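Side-chain contacts in putative periplasmic protein (Bacteroides vulgatus ATCC 8482, PDB 3DUE), which is of unknown function but belongs to a family of PepSY-like bacterial periplasmic proteins with a possible inhibitory role: residues S43-F48 with K53-K58; D79-Y84 with I114-Q119. All blocks are in the same frame, centred on the assembly; numbering follows the deposited sequence.

Interaction 1. Residues S43-F48 with K53-K58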
ATOM      1  N   SER A  43      -7.717   3.043 -11.046  1.00 24.40           N
ATOM      2  CA  SER A  43      -7.194   2.579  -9.785  1.00 24.31           C
ATOM      3  C   SER A  43      -8.381   2.191  -8.898  1.00 24.25           C
ATOM      4  O   SER A  43      -9.515   2.610  -9.132  1.00 22.72           O
ATOM      5  CB  SER A  43      -6.291   3.590  -9.115  1.00 26.45           C
ATOM      6  OG  SER A  43      -6.977   4.789  -8.835  1.00 25.90           O
ATOM      7  N   TYR A  44      -8.089   1.381  -7.891  1.00 22.60           N
ATOM      8  CA  TYR A  44      -9.088   0.865  -6.981  1.00 23.07           C
ATOM      9  C   TYR A  44      -8.638   1.181  -5.557  1.00 22.74           C
ATOM     10  O   TYR A  44      -7.442   1.125  -5.296  1.00 23.04           O
ATOM     11  CB  TYR A  44      -9.176  -0.653  -7.181  1.00 23.16           C
ATOM     12  CG  TYR A  44      -9.612  -1.025  -8.566  1.00 23.59           C
ATOM     13  CD1 TYR A  44     -10.965  -1.107  -8.880  1.00 24.15           C
ATOM     14  CD2 TYR A  44      -8.679  -1.292  -9.570  1.00 24.27           C
ATOM     15  CE1 TYR A  44     -11.364  -1.416 -10.127  1.00 24.20           C
ATOM     16  CE2 TYR A  44      -9.073  -1.632 -10.836  1.00 22.93           C
ATOM     17  CZ  TYR A  44     -10.427  -1.676 -11.112  1.00 24.63           C
ATOM     18  OH  TYR A  44     -10.880  -2.035 -12.356  1.00 24.13           O
ATOM     19  N   ASP A  45      -9.565   1.567  -4.692  1.00 23.31           N
ATOM     20  CA  ASP A  45      -9.241   1.874  -3.283  1.00 24.98           C
ATOM     21  C   ASP A  45     -10.174   1.109  -2.384  1.00 24.59           C
ATOM     22  O   ASP A  45     -11.351   0.956  -2.720  1.00 26.46           O
ATOM     23  CB  ASP A  45      -9.309   3.361  -2.989  1.00 27.29           C
ATOM     24  CG  ASP A  45      -8.312   4.169  -3.847  1.00 30.21           C
ATOM     25  OD1 ASP A  45      -8.665   4.515  -4.974  1.00 33.12           O
ATOM     26  OD2 ASP A  45      -7.180   4.465  -3.371  1.00 32.69           O
ATOM     27  N   VAL A  46      -9.613   0.544  -1.311  1.00 22.19           N
ATOM     28  CA  VAL A  46     -10.353  -0.211  -0.310  1.00 22.76           C
ATOM     29  C   VAL A  46      -9.948   0.280   1.078  1.00 22.99           C
ATOM     30  O   VAL A  46      -8.748   0.446   1.348  1.00 21.61           O
ATOM     31  CB  VAL A  46     -10.069  -1.718  -0.417  1.00 23.73           C
ATOM     32  CG1 VAL A  46     -10.739  -2.472   0.703  1.00 23.68           C
ATOM     33  CG2 VAL A  46     -10.576  -2.217  -1.744  1.00 21.75           C
ATOM     34  N   ILE A  47     -10.936   0.601   1.912  1.00 21.75           N
ATOM     35  CA  ILE A  47     -10.689   0.970   3.298  1.00 22.81           C
ATOM     36  C   ILE A  47     -11.428  -0.019   4.134  1.00 23.49           C
ATOM     37  O   ILE A  47     -12.618  -0.329   3.865  1.00 22.84           O
ATOM     38  CB  ILE A  47     -11.108   2.411   3.703  1.00 23.06           C
ATOM     39  CG1 ILE A  47     -10.473   3.437   2.767  1.00 23.53           C
ATOM     40  CG2 ILE A  47     -10.672   2.655   5.161  1.00 22.46           C
ATOM     41  CD1 ILE A  47     -10.925   4.895   2.977  1.00 24.84           C
ATOM     42  N   PHE A  48     -10.714  -0.540   5.128  1.00 24.27           N
ATOM     43  CA  PHE A  48     -11.278  -1.486   6.077  1.00 23.59           C
ATOM     44  C   PHE A  48     -11.921  -0.737   7.237  1.00 23.43           C
ATOM     45  O   PHE A  48     -11.729   0.493   7.434  1.00 21.65           O
ATOM     46  CB  PHE A  48     -10.227  -2.476   6.603  1.00 23.36           C
ATOM     47  CG  PHE A  48      -9.541  -3.281   5.520  1.00 24.32           C
ATOM     48  CD1 PHE A  48     -10.246  -4.236   4.781  1.00 25.11           C
ATOM     49  CD2 PHE A  48      -8.185  -3.123   5.272  1.00 23.48           C
ATOM     50  CE1 PHE A  48      -9.625  -4.977   3.792  1.00 24.44           C
ATOM     51  CE2 PHE A  48      -7.558  -3.841   4.273  1.00 25.08           C
ATOM     52  CZ  PHE A  48      -8.264  -4.802   3.550  1.00 23.79           C
ATOM     53  N   LYS A  53      -6.015   1.107   4.754  1.00 24.07           N
ATOM     54  CA  LYS A  53      -6.392   1.393   3.369  1.00 24.89           C
ATOM     55  C   LYS A  53      -5.425   0.832   2.361  1.00 25.04           C
ATOM     56  O   LYS A  53      -4.210   0.876   2.568  1.00 25.39           O
ATOM     57  CB  LYS A  53      -6.521   2.929   3.190  1.00 26.63           C
ATOM     58  CG  LYS A  53      -6.443   3.441   1.748  1.00 27.63           C
ATOM     59  CD  LYS A  53      -6.730   4.897   1.644  1.00 30.06           C
ATOM     60  CE  LYS A  53      -6.791   5.405   0.146  1.00 30.72           C
ATOM     61  NZ  LYS A  53      -5.641   5.030  -0.667  1.00 32.75           N
ATOM     62  N   LEU A  54      -5.989   0.326   1.261  1.00 23.36           N
ATOM     63  CA  LEU A  54      -5.244  -0.230   0.130  1.00 22.20           C
ATOM     64  C   LEU A  54      -5.659   0.544  -1.134  1.00 22.65           C
ATOM     65  O   LEU A  54      -6.837   0.915  -1.265  1.00 23.07           O
ATOM     66  CB  LEU A  54      -5.626  -1.682  -0.082  1.00 22.11           C
ATOM     67  CG  LEU A  54      -5.491  -2.569   1.146  1.00 22.08           C
ATOM     68  CD1 LEU A  54      -5.858  -3.971   0.820  1.00 21.40           C
ATOM     69  CD2 LEU A  54      -4.032  -2.452   1.675  1.00 22.42           C
ATOM     70  N   GLU A  55      -4.695   0.765  -2.024  1.00 22.90           N
ATOM     71  CA  GLU A  55      -4.915   1.249  -3.383  1.00 24.26           C
ATOM     72  C   GLU A  55      -4.212   0.250  -4.322  1.00 23.22           C
ATOM     73  O   GLU A  55      -3.095  -0.211  -4.058  1.00 21.73           O
ATOM     74  CB  GLU A  55      -4.288   2.606  -3.631  1.00 25.75           C
ATOM     75  CG  GLU A  55      -4.589   3.221  -4.999  1.00 26.93           C
ATOM     76  CD  GLU A  55      -3.734   4.431  -5.283  1.00 29.81           C
ATOM     77  OE1 GLU A  55      -2.465   4.329  -5.148  1.00 33.35           O
ATOM     78  OE2 GLU A  55      -4.331   5.476  -5.668  1.00 31.22           O
ATOM     79  N   PHE A  56      -4.847  -0.003  -5.455  1.00 23.17           N
ATOM     80  CA  PHE A  56      -4.362  -0.928  -6.465  1.00 21.51           C
ATOM     81  C   PHE A  56      -4.407  -0.266  -7.804  1.00 22.90           C
ATOM     82  O   PHE A  56      -5.250   0.609  -8.015  1.00 22.63           O
ATOM     83  CB  PHE A  56      -5.277  -2.141  -6.561  1.00 22.59           C
ATOM     84  CG  PHE A  56      -5.437  -2.923  -5.271  1.00 23.35           C
ATOM     85  CD1 PHE A  56      -4.528  -3.902  -4.947  1.00 21.76           C
ATOM     86  CD2 PHE A  56      -6.533  -2.698  -4.414  1.00 23.14           C
ATOM     87  CE1 PHE A  56      -4.663  -4.643  -3.824  1.00 22.25           C
ATOM     88  CE2 PHE A  56      -6.673  -3.412  -3.273  1.00 22.03           C
ATOM     89  CZ  PHE A  56      -5.746  -4.422  -2.977  1.00 22.77           C
ATOM     90  N   ASP A  57      -3.539  -0.702  -8.716  1.00 23.57           N
ATOM     91  CA  ASP A  57      -3.505  -0.155 -10.061  1.00 23.93           C
ATOM     92  C   ASP A  57      -4.584  -0.832 -10.882  1.00 24.13           C
ATOM     93  O   ASP A  57      -5.366  -1.623 -10.336  1.00 21.43           O
ATOM     94  CB  ASP A  57      -2.103  -0.248 -10.691  1.00 25.56           C
ATOM     95  CG  ASP A  57      -1.651  -1.685 -10.996  1.00 25.17           C
ATOM     96  OD1 ASP A  57      -2.432  -2.652 -10.935  1.00 23.06           O
ATOM     97  OD2 ASP A  57      -0.464  -1.824 -11.320  1.00 26.84           O
ATOM     98  N   LYS A  58      -4.624  -0.532 -12.177  1.00 23.96           N
ATOM     99  CA  LYS A  58      -5.672  -1.049 -13.082  1.00 25.39           C
ATOM    100  C   LYS A  58      -5.696  -2.580 -13.226  1.00 24.52           C
ATOM    101  O   LYS A  58      -6.708  -3.146 -13.672  1.00 23.76           O
ATOM    102  CB  LYS A  58      -5.529  -0.432 -14.467  1.00 25.98           C
ATOM    103  CG  LYS A  58      -4.275  -0.837 -15.209  1.00 27.60           C
ATOM    104  CD  LYS A  58      -4.117  -0.070 -16.502  1.00 28.79           C
ATOM    105  CE  LYS A  58      -2.853  -0.521 -17.238  1.00 30.49           C
ATOM    106  NZ  LYS A  58      -2.729   0.065 -18.627  1.00 31.57           N
TER
HETATM  107  O   HOH W   1      -6.925   5.501  -6.310  1.00 24.16           O
HETATM  108  O   HOH W   2      -8.936  -2.044 -14.360  1.00 19.28           O
HETATM  109  O   HOH W   3      -5.147   6.301  -2.682  1.00 38.44           O
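Y44 and V46 pair with F56 and L54 in an antiparallel beta hairpin, strand 41-48 with strand 53-56, inside the long antiparallel sheet. Both pairs are hydrogen-bonded; the most linear link runs from L54 N to V46 O, 2.8 Å with 171° at the hydrogen. The two faces differ sharply. V46, L54 and F56 share one, where L54 and F56, together with F48, touch helix 15-24 (I21 and A17), and the F48 ring brings CZ to 3.7 Å from L54 CD1. On the other, the D45 and E55 side chains run alongside each other in the same direction, with D45 OD2 3.8 Å from E55 OE2. K53 has a chain that is straight until the last torsion (chi4 -51°), and the bend brings NZ to D45 OD2, on its anti side, at 3.2 Å in a salt bridge. One water links S43 OG and E55 OE2; another donates to D45 OD2. T63 holds the other oxygen of E55, OE1. At the open end of the hairpin, away from the turn, a water bridges Y44 OH and K58 O, the latter near the plane of the tyrosine ring at its edge. The lysine charge probably eases the repulsion between the two neighbouring carboxylates.

Interaction 2. Residues D79-Y84 with I114-Q119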
ATOM      1  N   ASP A  79      12.006  -7.827   0.253  1.00 29.26           N
ATOM      2  CA  ASP A  79      13.093  -8.199   1.160  1.00 29.77           C
ATOM      3  C   ASP A  79      14.184  -7.154   1.339  1.00 27.78           C
ATOM      4  O   ASP A  79      14.659  -6.950   2.456  1.00 27.33           O
ATOM      5  CB  ASP A  79      13.736  -9.526   0.726  1.00 33.11           C
ATOM      6  CG  ASP A  79      13.053 -10.735   1.346  1.00 36.40           C
ATOM      7  OD1 ASP A  79      11.851 -10.677   1.712  1.00 38.44           O
ATOM      8  OD2 ASP A  79      13.738 -11.763   1.494  1.00 40.31           O
ATOM      9  N   ALA A  80      14.610  -6.517   0.247  1.00 25.75           N
ATOM     10  CA  ALA A  80      15.664  -5.495   0.319  1.00 24.96           C
ATOM     11  C   ALA A  80      15.289  -4.355   1.275  1.00 23.62           C
ATOM     12  O   ALA A  80      16.121  -3.820   2.018  1.00 24.79           O
ATOM     13  CB  ALA A  80      15.959  -4.944  -1.084  1.00 24.92           C
ATOM     14  N   ILE A  81      14.019  -3.987   1.243  1.00 23.51           N
ATOM     15  CA  ILE A  81      13.498  -2.917   2.094  1.00 21.63           C
ATOM     16  C   ILE A  81      13.396  -3.395   3.533  1.00 22.79           C
ATOM     17  O   ILE A  81      13.801  -2.693   4.457  1.00 23.67           O
ATOM     18  CB  ILE A  81      12.139  -2.430   1.567  1.00 21.18           C
ATOM     19  CG1 ILE A  81      12.326  -1.709   0.195  1.00 19.65           C
ATOM     20  CG2 ILE A  81      11.461  -1.551   2.640  1.00 18.70           C
ATOM     21  CD1 ILE A  81      11.103  -1.265  -0.476  1.00 19.26           C
ATOM     22  N   LYS A  82      12.829  -4.576   3.742  1.00 24.35           N
ATOM     23  CA  LYS A  82      12.782  -5.143   5.091  1.00 26.35           C
ATOM     24  C   LYS A  82      14.135  -5.170   5.745  1.00 25.31           C
ATOM     25  O   LYS A  82      14.294  -4.787   6.897  1.00 25.37           O
ATOM     26  CB  LYS A  82      12.226  -6.564   5.067  1.00 29.04           C
ATOM     27  CG  LYS A  82      10.747  -6.556   4.824  1.00 31.69           C
ATOM     28  CD  LYS A  82      10.058  -7.855   5.264  1.00 33.81           C
ATOM     29  CE  LYS A  82      10.257  -8.981   4.304  1.00 34.55           C
ATOM     30  NZ  LYS A  82       9.141  -9.977   4.426  1.00 35.99           N
ATOM     31  N   LYS A  83      15.112  -5.661   5.005  1.00 25.08           N
ATOM     32  CA  LYS A  83      16.491  -5.778   5.494  1.00 24.31           C
ATOM     33  C   LYS A  83      17.101  -4.420   5.845  1.00 23.73           C
ATOM     34  O   LYS A  83      17.768  -4.254   6.863  1.00 23.10           O
ATOM     35  CB  LYS A  83      17.323  -6.488   4.433  1.00 24.04           C
ATOM     36  N   TYR A  84      16.842  -3.422   5.015  1.00 23.22           N
ATOM     37  CA  TYR A  84      17.400  -2.111   5.253  1.00 23.32           C
ATOM     38  C   TYR A  84      16.809  -1.486   6.527  1.00 23.71           C
ATOM     39  O   TYR A  84      17.541  -0.949   7.347  1.00 25.07           O
ATOM     40  CB  TYR A  84      17.154  -1.202   4.047  1.00 23.32           C
ATOM     41  CG  TYR A  84      17.745   0.158   4.218  1.00 23.61           C
ATOM     42  CD1 TYR A  84      17.035   1.172   4.871  1.00 23.27           C
ATOM     43  CD2 TYR A  84      19.024   0.437   3.768  1.00 23.19           C
ATOM     44  CE1 TYR A  84      17.568   2.411   5.034  1.00 22.06           C
ATOM     45  CE2 TYR A  84      19.562   1.674   3.953  1.00 23.38           C
ATOM     46  CZ  TYR A  84      18.824   2.655   4.578  1.00 22.56           C
ATOM     47  OH  TYR A  84      19.374   3.887   4.750  1.00 23.15           O
ATOM     48  N   ILE A 114      11.455   6.941   3.973  1.00 21.27           N
ATOM     49  CA  ILE A 114      12.539   6.539   3.124  1.00 19.65           C
ATOM     50  C   ILE A 114      12.014   6.207   1.709  1.00 21.22           C
ATOM     51  O   ILE A 114      11.012   5.469   1.545  1.00 20.98           O
ATOM     52  CB  ILE A 114      13.240   5.267   3.696  1.00 20.85           C
ATOM     53  CG1 ILE A 114      13.609   5.446   5.187  1.00 21.58           C
ATOM     54  CG2 ILE A 114      14.472   4.904   2.832  1.00 17.89           C
ATOM     55  CD1 ILE A 114      13.649   4.154   5.957  1.00 24.21           C
ATOM     56  N   LYS A 115      12.706   6.762   0.709  1.00 21.31           N
ATOM     57  CA  LYS A 115      12.424   6.544  -0.687  1.00 22.35           C
ATOM     58  C   LYS A 115      13.495   5.641  -1.296  1.00 20.91           C
ATOM     59  O   LYS A 115      14.693   5.928  -1.207  1.00 18.29           O
ATOM     60  CB  LYS A 115      12.436   7.869  -1.443  1.00 23.78           C
ATOM     61  CG  LYS A 115      11.985   7.756  -2.895  1.00 25.78           C
ATOM     62  CD  LYS A 115      12.208   9.106  -3.621  1.00 26.80           C
ATOM     63  CE  LYS A 115      11.561   9.138  -5.014  1.00 28.39           C
ATOM     64  NZ  LYS A 115      11.964  10.389  -5.787  1.00 27.73           N
ATOM     65  N   PHE A 116      13.055   4.582  -1.954  1.00 19.53           N
ATOM     66  CA  PHE A 116      13.944   3.652  -2.631  1.00 20.99           C
ATOM     67  C   PHE A 116      13.544   3.638  -4.101  1.00 21.36           C
ATOM     68  O   PHE A 116      12.341   3.703  -4.390  1.00 21.53           O
ATOM     69  CB  PHE A 116      13.693   2.222  -2.161  1.00 21.45           C
ATOM     70  CG  PHE A 116      13.913   1.959  -0.696  1.00 21.71           C
ATOM     71  CD1 PHE A 116      12.869   2.131   0.245  1.00 22.15           C
ATOM     72  CD2 PHE A 116      15.105   1.431  -0.260  1.00 22.32           C
ATOM     73  CE1 PHE A 116      13.076   1.824   1.593  1.00 22.18           C
ATOM     74  CE2 PHE A 116      15.311   1.125   1.105  1.00 21.80           C
ATOM     75  CZ  PHE A 116      14.296   1.324   2.018  1.00 22.17           C
ATOM     76  N   ASP A 117      14.506   3.498  -5.017  1.00 20.87           N
ATOM     77  CA  ASP A 117      14.162   3.299  -6.442  1.00 20.57           C
ATOM     78  C   ASP A 117      13.874   1.805  -6.612  1.00 22.59           C
ATOM     79  O   ASP A 117      13.926   1.056  -5.648  1.00 22.57           O
ATOM     80  CB  ASP A 117      15.239   3.818  -7.408  1.00 20.01           C
ATOM     81  CG  ASP A 117      16.561   3.090  -7.293  1.00 19.51           C
ATOM     82  OD1 ASP A 117      16.585   1.983  -6.707  1.00 21.42           O
ATOM     83  OD2 ASP A 117      17.580   3.611  -7.822  1.00 20.44           O
HETATM   84  N   MSE A 118      13.609   1.358  -7.841  1.00 23.16           N
HETATM   85  CA  MSE A 118      13.222  -0.057  -8.073  1.00 23.60           C
HETATM   86  C   MSE A 118      14.332  -1.063  -7.798  1.00 21.55           C
HETATM   87  O   MSE A 118      14.088  -2.273  -7.631  1.00 22.12           O
HETATM   88  CB  MSE A 118      12.705  -0.232  -9.500  1.00 24.37           C
HETATM   89  CG  MSE A 118      11.338   0.381  -9.769  1.00 24.79           C
HETATM   90 SE   MSE A 118       9.953  -0.503  -8.761  0.75 25.28          SE
HETATM   91  CE  MSE A 118       9.426   0.862  -7.518  1.00 25.15           C
ATOM     92  N   GLN A 119      15.551  -0.554  -7.745  1.00 20.05           N
ATOM     93  CA  GLN A 119      16.711  -1.384  -7.439  0.50 19.65           C
ATOM     94  C   GLN A 119      17.089  -1.255  -5.976  1.00 19.66           C
ATOM     95  O   GLN A 119      18.115  -1.772  -5.531  1.00 20.11           O
ATOM     96  CB  GLN A 119      17.881  -1.032  -8.361  0.50 19.00           C
ATOM     97  CG  GLN A 119      17.565  -1.351  -9.803  0.50 19.17           C
ATOM     98  CD  GLN A 119      17.280  -2.836 -10.035  0.50 19.12           C
ATOM     99  OE1 GLN A 119      18.049  -3.726  -9.613  0.50 15.72           O
ATOM    100  NE2 GLN A 119      16.174  -3.109 -10.729  0.50 19.64           N
TER
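F116 and I81 meet where helix 79-88 packs on strand 113-117, and the phenylalanine has the largest share of the contact. Its CB leaves the strand toward the helix, and CG, anti to the carbonyl carbon (chi1 -61°), begins a ring that slides beneath the isoleucine. CG lies 4.1 Å from I81 CG1. Next along one rim, CD1 meets both I81 CG1 and I81 CD1, while CE1 touches I81 CG1 and I81 CG2, each of these four approaches being 3.9 Å. I81 CG1 itself stands 3.8 Å from the F116 ring centroid and 9° off the ring normal, a CH-pi contact almost centred on the face. The opposite face takes I114 CG2, offset toward the rim, so the ring is sandwiched between a helix residue and its strand neighbour two positions back. This is helix-on-sheet packing within the PepSY-like fold; V122 of the adjoining strand 122-126 also touches F116 and Y84. At the tip, CZ comes 4.0 Å from Y84 CD1, and CE2 lies near Y84 CG and CD1. The F116 edge is directed at the tyrosine face in an offset edge-to-face pair, planes at 90° and centroids 5.6 Å apart. Farther round, I114 CD1 lies at the edge of the Y84 ring, a looser approach 4.4 Å from Y84 CE1.

Both interactions draw on the same antiparallel sheet, but at sites on opposite sides of the chain's centre, 22 Å apart between centres and without touching. Interaction 1 joins two adjacent strands through backbone bonds, with side chains adding to them on both faces, whereas interaction 2 joins a helix to a strand 30 residues later through side chains alone. The hairpin is only partly buried: its apolar face meets helix 15-24, and its polar face gathers charges and bridging water. The contact of 79-84 with 114-119 is buried and apolar, built from aromatic and aliphatic groups. A helix covers part of the sheet in each region, 15-24 over the hairpin and 79-88 over strand 113-117.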